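PDB 4RKS: putative uncharacterized protein Ta1305, which phosphorylates (R)-mevalonate with ATP to give (R)-3-phosphomevalonate, in the alternative mevalonate pathway of extreme acidophiles of the Thermoplasmatales. Local coordinates for residues P187-D201 / I314-V328. Residues are numbered along the deposited sequence; the frame is centred on the assembly and turned at random.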
loop_
_atom_site.group_PDB
_atom_site.type_symbol
_atom_site.label_atom_id
_atom_site.label_comp_id
_atom_site.label_asym_id
_atom_site.label_seq_id
_atom_site.Cartn_x
_atom_site.Cartn_y
_atom_site.Cartn_z
ATOM N N PRO A 187 3.718 14.196 -1.653
ATOM C CA PRO A 187 2.258 14.373 -1.631
ATOM C C PRO A 187 1.826 15.753 -2.154
ATOM O O PRO A 187 0.770 15.860 -2.770
ATOM C CB PRO A 187 1.891 14.204 -0.141
ATOM C CG PRO A 187 3.198 14.032 0.611
ATOM C CD PRO A 187 4.250 13.678 -0.376
ATOM N N GLU A 188 2.650 16.778 -1.949
ATOM C CA GLU A 188 2.355 18.132 -2.441
ATOM C C GLU A 188 2.223 18.216 -3.967
ATOM O O GLU A 188 1.514 19.078 -4.479
ATOM C CB GLU A 188 3.433 19.113 -1.974
ATOM C CG GLU A 188 3.387 19.443 -0.484
ATOM C CD GLU A 188 3.828 18.289 0.413
ATOM O OE1 GLU A 188 4.539 17.375 -0.062
ATOM O OE2 GLU A 188 3.456 18.301 1.606
ATOM N N ALA A 189 2.896 17.322 -4.695
ATOM C CA ALA A 189 2.801 17.336 -6.147
ATOM C C ALA A 189 1.394 16.953 -6.629
ATOM O O ALA A 189 1.057 17.191 -7.781
ATOM C CB ALA A 189 3.824 16.414 -6.753
ATOM N N PHE A 190 0.599 16.338 -5.752
ATOM C CA PHE A 190 -0.767 15.920 -6.096
ATOM C C PHE A 190 -1.856 16.795 -5.479
ATOM O O PHE A 190 -3.017 16.382 -5.417
ATOM C CB PHE A 190 -1.025 14.473 -5.665
ATOM C CG PHE A 190 -0.106 13.479 -6.297
ATOM C CD1 PHE A 190 1.148 13.229 -5.751
ATOM C CD2 PHE A 190 -0.498 12.784 -7.429
ATOM C CE1 PHE A 190 1.997 12.303 -6.324
ATOM C CE2 PHE A 190 0.344 11.862 -8.016
ATOM C CZ PHE A 190 1.603 11.623 -7.465
ATOM N N SER A 191 -1.498 17.991 -5.030
ATOM C CA SER A 191 -2.449 18.823 -4.298
ATOM C C SER A 191 -3.636 19.251 -5.179
ATOM O O SER A 191 -4.714 19.567 -4.672
ATOM C CB SER A 191 -1.746 20.052 -3.723
ATOM O OG SER A 191 -1.116 20.795 -4.749
ATOM N N GLY A 192 -3.442 19.251 -6.494
ATOM C CA GLY A 192 -4.515 19.600 -7.407
ATOM C C GLY A 192 -5.340 18.389 -7.808
ATOM O O GLY A 192 -6.185 18.472 -8.697
ATOM N N TYR A 193 -5.100 17.254 -7.157
ATOM C CA TYR A 193 -5.773 16.019 -7.557
ATOM C C TYR A 193 -6.413 15.331 -6.374
ATOM O O TYR A 193 -5.974 15.489 -5.232
ATOM C CB TYR A 193 -4.786 15.075 -8.259
ATOM C CG TYR A 193 -4.335 15.640 -9.577
ATOM C CD1 TYR A 193 -3.315 16.583 -9.633
ATOM C CD2 TYR A 193 -4.949 15.260 -10.767
ATOM C CE1 TYR A 193 -2.910 17.128 -10.838
ATOM C CE2 TYR A 193 -4.548 15.799 -11.983
ATOM C CZ TYR A 193 -3.526 16.733 -12.006
ATOM O OH TYR A 193 -3.110 17.280 -13.194
ATOM N N SER A 194 -7.477 14.591 -6.650
ATOM C CA SER A 194 -8.111 13.776 -5.629
ATOM C C SER A 194 -8.371 12.405 -6.205
ATOM O O SER A 194 -8.328 12.214 -7.413
ATOM C CB SER A 194 -9.429 14.399 -5.137
ATOM O OG SER A 194 -9.258 15.758 -4.769
ATOM N N ILE A 195 -8.655 11.451 -5.328
ATOM C CA ILE A 195 -9.077 10.136 -5.769
ATOM C C ILE A 195 -10.431 9.816 -5.161
ATOM O O ILE A 195 -10.596 9.844 -3.935
ATOM C CB ILE A 195 -8.043 9.055 -5.388
ATOM C CG1 ILE A 195 -6.770 9.242 -6.225
ATOM C CG2 ILE A 195 -8.612 7.652 -5.608
ATOM C CD1 ILE A 195 -5.624 8.328 -5.836
ATOM N N VAL A 196 -11.420 9.544 -6.005
ATOM C CA VAL A 196 -12.689 9.052 -5.480
ATOM C C VAL A 196 -12.699 7.522 -5.507
ATOM O O VAL A 196 -12.624 6.902 -6.567
ATOM C CB VAL A 196 -13.903 9.604 -6.261
ATOM C CG1 VAL A 196 -15.212 9.120 -5.612
ATOM C CG2 VAL A 196 -13.852 11.115 -6.294
ATOM N N ALA A 197 -12.793 6.915 -4.330
ATOM C CA ALA A 197 -12.804 5.459 -4.242
ATOM C C ALA A 197 -14.237 4.918 -4.226
ATOM O O ALA A 197 -15.068 5.326 -3.408
ATOM C CB ALA A 197 -12.039 4.992 -3.000
ATOM N N PHE A 198 -14.516 3.997 -5.139
ATOM C CA PHE A 198 -15.802 3.327 -5.173
ATOM C C PHE A 198 -15.643 1.913 -4.658
ATOM O O PHE A 198 -15.043 1.064 -5.329
ATOM C CB PHE A 198 -16.369 3.325 -6.593
ATOM C CG PHE A 198 -16.668 4.706 -7.124
ATOM C CD1 PHE A 198 -15.674 5.471 -7.706
ATOM C CD2 PHE A 198 -17.948 5.236 -7.034
ATOM C CE1 PHE A 198 -15.947 6.734 -8.196
ATOM C CE2 PHE A 198 -18.226 6.502 -7.515
ATOM C CZ PHE A 198 -17.227 7.250 -8.100
ATOM N N ALA A 199 -16.193 1.663 -3.468
ATOM C CA ALA A 199 -16.068 0.367 -2.801
ATOM C C ALA A 199 -17.278 -0.545 -3.056
ATOM O O ALA A 199 -18.395 -0.215 -2.675
ATOM C CB ALA A 199 -15.871 0.579 -1.304
ATOM N N PHE A 200 -17.055 -1.689 -3.698
ATOM C CA PHE A 200 -18.134 -2.635 -4.000
ATOM C C PHE A 200 -18.115 -3.797 -2.999
ATOM O O PHE A 200 -17.085 -4.074 -2.394
ATOM C CB PHE A 200 -18.006 -3.159 -5.433
ATOM C CG PHE A 200 -18.132 -2.095 -6.485
ATOM C CD1 PHE A 200 -17.060 -1.277 -6.794
ATOM C CD2 PHE A 200 -19.323 -1.924 -7.178
ATOM C CE1 PHE A 200 -17.174 -0.296 -7.759
ATOM C CE2 PHE A 200 -19.444 -0.948 -8.146
ATOM C CZ PHE A 200 -18.366 -0.134 -8.441
ATOM N N ASP A 201 -19.238 -4.486 -2.824
ATOM C CA ASP A 201 -19.321 -5.464 -1.737
ATOM C C ASP A 201 -18.947 -6.900 -2.120
ATOM O O ASP A 201 -19.044 -7.799 -1.284
ATOM C CB ASP A 201 -20.726 -5.454 -1.121
ATOM C CG ASP A 201 -21.826 -5.677 -2.146
ATOM O OD1 ASP A 201 -22.946 -5.165 -1.923
ATOM O OD2 ASP A 201 -21.583 -6.359 -3.165
ATOM N N ILE A 314 -22.024 11.574 -8.146
ATOM C CA ILE A 314 -22.785 10.843 -9.165
ATOM C C ILE A 314 -23.782 9.901 -8.496
ATOM O O ILE A 314 -23.564 9.447 -7.368
ATOM C CB ILE A 314 -21.895 10.018 -10.140
ATOM C CG1 ILE A 314 -21.146 8.897 -9.414
ATOM C CG2 ILE A 314 -20.940 10.920 -10.923
ATOM C CD1 ILE A 314 -20.477 7.908 -10.356
ATOM N N GLU A 315 -24.871 9.615 -9.205
ATOM C CA GLU A 315 -26.014 8.905 -8.639
ATOM C C GLU A 315 -25.927 7.385 -8.794
ATOM O O GLU A 315 -26.285 6.643 -7.879
ATOM C CB GLU A 315 -27.311 9.415 -9.276
ATOM N N ASN A 316 -25.460 6.914 -9.943
ATOM C CA ASN A 316 -25.421 5.478 -10.174
ATOM C C ASN A 316 -24.065 4.865 -9.860
ATOM O O ASN A 316 -23.237 4.659 -10.747
ATOM C CB ASN A 316 -25.799 5.148 -11.610
ATOM C CG ASN A 316 -26.271 3.716 -11.763
ATOM O OD1 ASN A 316 -26.076 2.887 -10.872
ATOM N ND2 ASN A 316 -26.903 3.419 -12.895
ATOM N N THR A 317 -23.857 4.549 -8.589
ATOM C CA THR A 317 -22.607 3.951 -8.149
ATOM C C THR A 317 -22.668 2.428 -8.242
ATOM O O THR A 317 -21.745 1.740 -7.807
ATOM C CB THR A 317 -22.277 4.373 -6.710
ATOM O OG1 THR A 317 -23.288 3.884 -5.817
ATOM C CG2 THR A 317 -22.213 5.887 -6.610
ATOM N N PHE A 318 -23.756 1.917 -8.817
ATOM C CA PHE A 318 -23.978 0.478 -8.971
ATOM C C PHE A 318 -23.804 -0.262 -7.653
ATOM O O PHE A 318 -23.227 -1.346 -7.613
ATOM C CB PHE A 318 -23.040 -0.109 -10.031
ATOM C CG PHE A 318 -23.133 0.580 -11.360
ATOM C CD1 PHE A 318 -24.008 0.120 -12.335
ATOM C CD2 PHE A 318 -22.363 1.703 -11.629
ATOM C CE1 PHE A 318 -24.105 0.762 -13.555
ATOM C CE2 PHE A 318 -22.455 2.350 -12.848
ATOM C CZ PHE A 318 -23.323 1.877 -13.814
ATOM N N GLY A 319 -24.309 0.336 -6.579
ATOM C CA GLY A 319 -24.247 -0.273 -5.267
ATOM C C GLY A 319 -22.846 -0.270 -4.683
ATOM O O GLY A 319 -22.452 -1.217 -4.002
ATOM N N SER A 320 -22.082 0.781 -4.970
ATOM C CA SER A 320 -20.798 0.975 -4.302
ATOM C C SER A 320 -20.907 2.138 -3.329
ATOM O O SER A 320 -21.751 3.011 -3.491
ATOM C CB SER A 320 -19.672 1.221 -5.314
ATOM O OG SER A 320 -19.863 2.416 -6.055
ATOM N N LYS A 321 -20.071 2.135 -2.301
ATOM C CA LYS A 321 -19.996 3.265 -1.390
ATOM C C LYS A 321 -18.779 4.108 -1.738
ATOM O O LYS A 321 -17.789 3.596 -2.258
ATOM C CB LYS A 321 -19.944 2.788 0.062
ATOM C CG LYS A 321 -21.256 2.163 0.529
ATOM C CD LYS A 321 -21.167 1.634 1.949
ATOM C CE LYS A 321 -22.484 0.993 2.373
ATOM N NZ LYS A 321 -22.381 0.298 3.689
ATOM N N LYS A 322 -18.850 5.401 -1.442
ATOM C CA LYS A 322 -17.855 6.341 -1.934
ATOM C C LYS A 322 -17.006 6.976 -0.834
ATOM O O LYS A 322 -17.503 7.320 0.236
ATOM C CB LYS A 322 -18.545 7.438 -2.753
ATOM C CG LYS A 322 -19.294 6.917 -3.972
ATOM C CD LYS A 322 -20.141 8.007 -4.615
ATOM C CE LYS A 322 -21.343 8.382 -3.741
ATOM N NZ LYS A 322 -22.209 9.443 -4.356
ATOM N N LYS A 323 -15.716 7.134 -1.110
ATOM C CA LYS A 323 -14.828 7.874 -0.221
ATOM C C LYS A 323 -13.983 8.862 -1.012
ATOM O O LYS A 323 -13.535 8.560 -2.123
ATOM C CB LYS A 323 -13.911 6.925 0.555
ATOM C CG LYS A 323 -14.082 6.986 2.050
ATOM C CD LYS A 323 -15.304 6.210 2.491
ATOM C CE LYS A 323 -15.453 6.230 4.007
ATOM N NZ LYS A 323 -16.629 5.443 4.482
ATOM N N MET A 324 -13.757 10.033 -0.430
ATOM C CA MET A 324 -12.892 11.033 -1.040
ATOM C C MET A 324 -11.488 10.893 -0.457
ATOM O O MET A 324 -11.294 11.069 0.746
ATOM C CB MET A 324 -13.438 12.442 -0.800
ATOM C CG MET A 324 -12.631 13.556 -1.458
ATOM S SD MET A 324 -12.756 13.597 -3.260
ATOM C CE MET A 324 -14.448 14.184 -3.456
ATOM N N LEU A 325 -10.518 10.590 -1.316
ATOM C CA LEU A 325 -9.148 10.311 -0.884
ATOM C C LEU A 325 -8.134 11.331 -1.406
ATOM O O LEU A 325 -8.380 12.027 -2.389
ATOM C CB LEU A 325 -8.726 8.911 -1.344
ATOM C CG LEU A 325 -9.619 7.720 -0.990
ATOM C CD1 LEU A 325 -9.055 6.418 -1.560
ATOM C CD2 LEU A 325 -9.795 7.608 0.513
ATOM N N ARG A 326 -6.975 11.395 -0.756
ATOM C CA ARG A 326 -5.891 12.236 -1.235
ATOM C C ARG A 326 -4.529 11.582 -0.977
ATOM O O ARG A 326 -4.402 10.721 -0.106
ATOM C CB ARG A 326 -5.945 13.616 -0.580
ATOM C CG ARG A 326 -5.797 13.609 0.921
ATOM C CD ARG A 326 -5.393 14.988 1.435
ATOM N NE ARG A 326 -6.233 16.056 0.893
ATOM C CZ ARG A 326 -6.196 17.319 1.310
ATOM N NH1 ARG A 326 -5.362 17.676 2.280
ATOM N NH2 ARG A 326 -6.997 18.224 0.761
ATOM N N ILE A 327 -3.519 12.001 -1.731
ATOM C CA ILE A 327 -2.160 11.461 -1.569
ATOM C C ILE A 327 -1.528 12.034 -0.304
ATOM O O ILE A 327 -1.571 13.233 -0.109
ATOM C CB ILE A 327 -1.256 11.799 -2.767
ATOM C CG1 ILE A 327 -1.867 11.304 -4.082
ATOM C CG2 ILE A 327 0.171 11.272 -2.550
ATOM C CD1 ILE A 327 -2.507 9.977 -3.989
ATOM N N VAL A 328 -0.946 11.194 0.552
ATOM C CA VAL A 328 -0.310 11.699 1.769
ATOM C C VAL A 328 1.142 11.195 1.918
ATOM O O VAL A 328 1.673 10.527 1.012
ATOM C CB VAL A 328 -1.132 11.333 3.028
ATOM C CG1 VAL A 328 -2.548 11.940 2.938
ATOM C CG2 VAL A 328 -1.214 9.814 3.220
HETATM O O HOH W 1 -1.776 15.424 -1.990
HETATM O O HOH W 2 -3.987 14.418 -3.372
#
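Phe-200 lays one ring face over Ser-320, whose CB stands 3.5 Å from the ring centroid, almost on the normal, in a CH-pi contact. From between the backbone N and the carbonyl carbon (chi1 64°), Ser-320 OG donates to Thr-317 O at 2.7 Å. Ser-320 OG also lies in plane at the edge of the Phe-198 ring, 3.5 Å from Phe-198 CD2. Thr-317 OG1 returns a bond to Ser-320 O, so the Thr-317 to Ser-320 turn is tied twice. With an alanine in place of Phe-200 the ring over Ser-320 CB would be gone, and this turn would probably lose the aromatic packed against it. Phe-198 runs side by side with Lys-322, its CE2 3.7 Å from Lys-322 CG; the lysine NZ hydrogen-bonds Phe-312 O and makes a cation-pi contact with that ring. Val-196 CG2 meets Met-324 SD on the side covered by helix 308-312. Leu-325 CD1 touches Ala-197 CB (3.6 Å) on the other side. Ile-327 CG1 lies over a face of Phe-190, 4.0 Å from the ring centroid. Six backbone hydrogen bonds pair the strands antiparallel. Strand 193-199 thus lies centrally between 321-327 and 298-304, consistent with the ferredoxin-like C-terminal domain of GHMP kinases.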